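Local coordinates for protein BONZAI 1 (Arabidopsis thaliana, PDB 6KXT) that restrains cell death and defence responses in plants and binds phospholipids in a calcium-dependent way, here represented by its second C2 domain, at residues A[14-19]-A[135-140]; A[18-23]-A[62-67]. One frame throughout, in Å; residues are numbered along the deposited sequence. Where two conformers were deposited one is given.

Contact 1 of 2, residues A[14-19]-A[135-140]; sequences TEIVFR and LFVDKF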
# COMPACT_ATOMS: atom_id res chain seq x y z
N THR A 14 -11.07 3.18 -7.63
CA THR A 14 -10.84 3.65 -6.25
C THR A 14 -9.64 4.61 -6.24
O THR A 14 -8.54 4.20 -6.67
CB THR A 14 -10.65 2.46 -5.31
OG1 THR A 14 -11.78 1.60 -5.42
CG2 THR A 14 -10.51 2.90 -3.87
N GLU A 15 -9.85 5.81 -5.73
CA GLU A 15 -8.77 6.79 -5.55
C GLU A 15 -8.36 6.75 -4.08
O GLU A 15 -9.22 6.92 -3.18
CB GLU A 15 -9.31 8.17 -5.95
CG GLU A 15 -8.26 9.24 -5.72
CD GLU A 15 -8.69 10.64 -6.12
OE1 GLU A 15 -9.79 10.77 -6.68
OE2 GLU A 15 -7.91 11.57 -5.89
N ILE A 16 -7.07 6.59 -3.81
CA ILE A 16 -6.54 6.42 -2.43
C ILE A 16 -5.36 7.33 -2.21
O ILE A 16 -4.43 7.36 -3.04
CB ILE A 16 -6.14 4.95 -2.14
CG1 ILE A 16 -7.27 3.99 -2.49
CG2 ILE A 16 -5.68 4.86 -0.67
CD1 ILE A 16 -7.03 2.54 -2.10
N VAL A 17 -5.39 8.09 -1.13
CA VAL A 17 -4.21 8.86 -0.65
C VAL A 17 -3.69 8.07 0.56
O VAL A 17 -4.40 7.94 1.59
CB VAL A 17 -4.53 10.32 -0.30
CG1 VAL A 17 -3.34 10.96 0.42
CG2 VAL A 17 -4.92 11.11 -1.54
N PHE A 18 -2.47 7.57 0.47
CA PHE A 18 -1.73 6.89 1.53
C PHE A 18 -0.79 7.84 2.25
O PHE A 18 -0.21 8.74 1.64
CB PHE A 18 -0.89 5.75 0.94
CG PHE A 18 -1.68 4.59 0.39
CD1 PHE A 18 -2.31 3.72 1.27
CD2 PHE A 18 -1.72 4.32 -0.96
CE1 PHE A 18 -2.95 2.58 0.79
CE2 PHE A 18 -2.35 3.17 -1.43
CZ PHE A 18 -2.98 2.32 -0.55
N ARG A 19 -0.67 7.61 3.55
CA ARG A 19 0.24 8.37 4.42
C ARG A 19 0.96 7.37 5.31
O ARG A 19 0.33 6.37 5.74
CB ARG A 19 -0.58 9.35 5.26
CG ARG A 19 0.21 9.98 6.39
CD ARG A 19 -0.68 11.06 7.03
NE ARG A 19 -1.84 10.56 7.79
CZ ARG A 19 -1.78 10.18 9.05
NH1 ARG A 19 -0.63 10.15 9.71
NH2 ARG A 19 -2.89 9.82 9.68
N LEU A 135 0.83 2.76 8.36
CA LEU A 135 0.20 3.19 7.11
C LEU A 135 -1.22 3.64 7.44
O LEU A 135 -1.95 2.96 8.18
CB LEU A 135 0.13 2.03 6.10
CG LEU A 135 -0.51 2.33 4.75
CD1 LEU A 135 0.34 3.23 3.91
CD2 LEU A 135 -0.77 1.03 3.99
N PHE A 136 -1.60 4.77 6.92
CA PHE A 136 -2.93 5.37 7.04
C PHE A 136 -3.53 5.60 5.67
O PHE A 136 -2.80 5.80 4.66
CB PHE A 136 -2.88 6.67 7.83
CG PHE A 136 -2.54 6.52 9.28
CD1 PHE A 136 -1.24 6.46 9.72
CD2 PHE A 136 -3.57 6.51 10.23
CE1 PHE A 136 -0.96 6.28 11.07
CE2 PHE A 136 -3.27 6.36 11.57
CZ PHE A 136 -1.98 6.25 11.99
N VAL A 137 -4.86 5.63 5.60
CA VAL A 137 -5.62 5.84 4.36
C VAL A 137 -6.31 7.20 4.53
O VAL A 137 -7.33 7.29 5.24
CB VAL A 137 -6.60 4.69 4.10
CG1 VAL A 137 -7.36 4.96 2.79
CG2 VAL A 137 -5.85 3.38 4.06
N ASP A 138 -5.68 8.26 4.01
CA ASP A 138 -6.16 9.65 4.23
C ASP A 138 -7.39 9.90 3.39
O ASP A 138 -8.22 10.73 3.74
CB ASP A 138 -5.10 10.69 3.86
CG ASP A 138 -4.12 11.04 4.96
OD1 ASP A 138 -4.16 10.39 6.04
OD2 ASP A 138 -3.32 11.98 4.69
N LYS A 139 -7.48 9.29 2.21
CA LYS A 139 -8.63 9.47 1.31
C LYS A 139 -8.93 8.14 0.64
O LYS A 139 -7.99 7.39 0.28
CB LYS A 139 -8.34 10.49 0.21
CG LYS A 139 -9.46 10.68 -0.80
CD LYS A 139 -9.13 11.70 -1.84
CE LYS A 139 -10.36 12.20 -2.58
NZ LYS A 139 -10.00 13.27 -3.52
N PHE A 140 -10.21 7.85 0.44
CA PHE A 140 -10.69 6.60 -0.19
C PHE A 140 -12.00 6.98 -0.91
O PHE A 140 -13.00 7.20 -0.19
CB PHE A 140 -10.93 5.48 0.80
CG PHE A 140 -11.22 4.14 0.17
CD1 PHE A 140 -12.49 3.85 -0.32
CD2 PHE A 140 -10.26 3.14 0.11
CE1 PHE A 140 -12.75 2.60 -0.88
CE2 PHE A 140 -10.54 1.89 -0.44
CZ PHE A 140 -11.79 1.65 -0.97
O HOH W 1 -5.41 9.80 8.00
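The guanidinium of R19 lies flat on the F136 ring, the two planes 16° apart and their centres 4.1 Å from each other, which is both a stack and a cation-pi contact. NH2 comes closest, 3.3 Å from F136 CG and offset toward the rim. At the guanidinium edge, NE meets the syn lone pair of D138 OD1 at 2.9 Å in a nearly straight bond (166°), a salt bridge lying close to the group's plane. A water at the same edge accepts from R19 NH2; its very short approach to D138 OD1 is doubtful. The side chain of R19 is extended as far as CD and then bends, chi3 70° placing NE beside the carboxylate. Face and edge together should fix the rotation of the cation.

On the buried side, T14 CG2 sits over one face of the F140 ring, 3.6 Å from its centroid, as a CH-pi contact. I16 CD1 approaches the same ring obliquely, while I16 CG2 covers the centre of one face of the F18 ring. L135 CD1 meets F18 CD1 at 3.8 Å.

The backbones run antiparallel, and a classic beta bulge breaks segment 135-140: D138 and K139 both face V17, whose O takes a bond from D138 N at 2.8 Å and a weak one from K139 N. Beyond the bulge, R19 and F136 exchange two backbone hydrogen bonds.

This pairing joins strands 13-21 and 133-143 within one sheet of the C2 beta-sandwich. Helix 104-113 packs on T14, I16 and F140, L36 of the facing sheet touches F18 and L135, and strand 67-70 flanks 13-21 across from 133-143.

Contact 2 of 2, residues A[18-23]-A[62-67]; sequences FRCSNL and PIWKPV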
# COMPACT_ATOMS: atom_id res chain seq x y z
N PHE A 18 -2.47 7.57 0.47
CA PHE A 18 -1.73 6.89 1.53
C PHE A 18 -0.79 7.84 2.25
O PHE A 18 -0.21 8.74 1.64
CB PHE A 18 -0.89 5.75 0.94
CG PHE A 18 -1.68 4.59 0.39
CD1 PHE A 18 -2.31 3.72 1.27
CD2 PHE A 18 -1.72 4.32 -0.96
CE1 PHE A 18 -2.95 2.58 0.79
CE2 PHE A 18 -2.35 3.17 -1.43
CZ PHE A 18 -2.98 2.32 -0.55
N ARG A 19 -0.67 7.61 3.55
CA ARG A 19 0.24 8.37 4.42
C ARG A 19 0.96 7.37 5.31
O ARG A 19 0.33 6.37 5.74
CB ARG A 19 -0.58 9.35 5.26
CG ARG A 19 0.21 9.98 6.39
CD ARG A 19 -0.68 11.06 7.03
NE ARG A 19 -1.84 10.56 7.79
CZ ARG A 19 -1.78 10.18 9.05
NH1 ARG A 19 -0.63 10.15 9.71
NH2 ARG A 19 -2.89 9.82 9.68
N CYS A 20 2.22 7.60 5.65
CA CYS A 20 2.92 6.83 6.67
C CYS A 20 3.33 7.73 7.83
O CYS A 20 3.57 8.95 7.61
CB CYS A 20 4.15 6.11 6.16
SG CYS A 20 3.75 4.90 4.87
N SER A 21 3.38 7.11 9.01
CA SER A 21 3.84 7.75 10.26
C SER A 21 5.10 7.05 10.76
O SER A 21 5.07 5.82 10.88
CB SER A 21 2.73 7.69 11.27
OG SER A 21 2.97 8.56 12.35
N ASN A 22 6.15 7.81 11.07
CA ASN A 22 7.27 7.35 11.94
C ASN A 22 8.04 6.22 11.24
O ASN A 22 8.36 5.23 11.89
CB ASN A 22 6.74 7.03 13.36
CG ASN A 22 7.82 6.85 14.42
OD1 ASN A 22 8.93 7.37 14.30
ND2 ASN A 22 7.50 6.11 15.48
N LEU A 23 8.37 6.37 9.95
CA LEU A 23 9.26 5.38 9.31
C LEU A 23 10.59 5.35 10.07
O LEU A 23 11.08 6.41 10.50
CB LEU A 23 9.49 5.74 7.85
CG LEU A 23 8.23 5.79 6.99
CD1 LEU A 23 8.65 6.02 5.56
CD2 LEU A 23 7.44 4.47 7.12
N PRO A 62 5.72 10.44 5.04
CA PRO A 62 5.24 10.77 3.72
C PRO A 62 3.71 10.77 3.56
O PRO A 62 3.00 9.97 4.19
CB PRO A 62 5.81 9.66 2.82
CG PRO A 62 5.97 8.45 3.75
CD PRO A 62 6.42 9.15 5.04
N ILE A 63 3.24 11.70 2.74
CA ILE A 63 1.85 11.70 2.19
C ILE A 63 1.98 11.75 0.69
O ILE A 63 2.61 12.67 0.16
CB ILE A 63 1.01 12.87 2.71
CG1 ILE A 63 0.92 12.93 4.24
CG2 ILE A 63 -0.37 12.80 2.06
CD1 ILE A 63 0.40 14.26 4.81
N TRP A 64 1.49 10.74 -0.04
CA TRP A 64 1.74 10.67 -1.49
C TRP A 64 0.55 11.23 -2.27
O TRP A 64 -0.56 11.35 -1.69
CB TRP A 64 2.05 9.22 -1.92
CG TRP A 64 3.39 8.71 -1.48
CD1 TRP A 64 4.60 8.94 -2.08
CD2 TRP A 64 3.63 7.85 -0.36
NE1 TRP A 64 5.57 8.27 -1.38
CE2 TRP A 64 5.02 7.60 -0.32
CE3 TRP A 64 2.84 7.30 0.66
CZ2 TRP A 64 5.59 6.73 0.60
CZ3 TRP A 64 3.40 6.45 1.60
CH2 TRP A 64 4.77 6.19 1.58
N LYS A 65 0.79 11.49 -3.53
CA LYS A 65 -0.29 11.86 -4.47
C LYS A 65 -1.22 10.67 -4.57
O LYS A 65 -0.85 9.51 -4.33
CB LYS A 65 0.30 12.27 -5.82
CG LYS A 65 1.17 13.51 -5.79
CD LYS A 65 1.80 13.82 -7.12
CE LYS A 65 2.66 15.07 -7.05
NZ LYS A 65 3.08 15.49 -8.40
N PRO A 66 -2.48 10.92 -4.97
CA PRO A 66 -3.42 9.83 -5.09
C PRO A 66 -2.99 8.77 -6.09
O PRO A 66 -2.36 9.04 -7.12
CB PRO A 66 -4.74 10.45 -5.58
CG PRO A 66 -4.53 11.96 -5.48
CD PRO A 66 -3.08 12.25 -5.20
N VAL A 67 -3.30 7.52 -5.74
CA VAL A 67 -3.24 6.38 -6.67
C VAL A 67 -4.65 5.95 -7.04
O VAL A 67 -5.58 6.15 -6.26
CB VAL A 67 -2.40 5.23 -6.13
CG1 VAL A 67 -0.98 5.68 -5.77
CG2 VAL A 67 -3.03 4.53 -4.96
O HOH W 2 -1.49 7.58 -2.35
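Two backbone hydrogen bonds join F18 and C20 to the 62-67 segment: F18 O accepts one and C20 N gives the other. W64 N donates to F18 O at 3.1 Å, almost straight at 170°, and C20 N donates to P62 O at 2.9 Å, in the carbonyl plane. P62 O also receives a CA-H contact from R19. These bonds make a single bridge opposite I63, with R19 CA and I63 CA 4.3 Å apart, so the loop before strand 67-70 is held alongside strand 13-21 of the C2 beta-sandwich. A water accepts from F18 N and donates to K65 O, bridging the two backbones beyond the direct bonds.

Sulfur-aromatic contact comes from C20 SG, 3.6 Å from W64 CZ3; its line to the six-membered ring's centroid makes 81° with the normal, an edge contact. With chi1 at -61°, SG is anti to the carbonyl carbon of C20, on the side where the indole lies. P62 CB rests over one face of that indole, offset toward the rim.

Among apolar contacts, P62 CG touches C20 CB, and P62 CD meets L23 CD1 tip to tip at 3.9 Å. V67 CG2 reaches F18 CE2, the two side chains crossing at about a right angle. I63 lies beside the aliphatic part of R19, CG1 to CG at 3.7 Å.

Chemically, the contact divides in two: P62 and L23 pack on P34 and W64 on L36, both of the facing sheet, while C20 touches L135, whereas I63 lies along the hydrocarbon stem of R19, whose charged end is paired with D138 at the bulge of strand 133-143.

From the N terminus, strand 13-21 enters both contacts, with F18 and R19 shared. Contact 2 closes the shorter loop first, bringing 62-67 back after strands 34-40 and 48-52, with 38 residues intervening. Contact 1 closes a far longer one, returning 135-140 after 115 intervening residues. Contact 2's loop starts after the shared part of the strand and ends well before 135, so the shorter loop lies entirely inside the longer one. The centres lie 8 Å apart and the contacts touch, V17 CG1 packing on I63 CG2 and I16 N probably bonding to V67 O. Together they flank 13-21 with 133-143 and with the segment leading into strand 67-70, tying early, middle and late chain into one sheet.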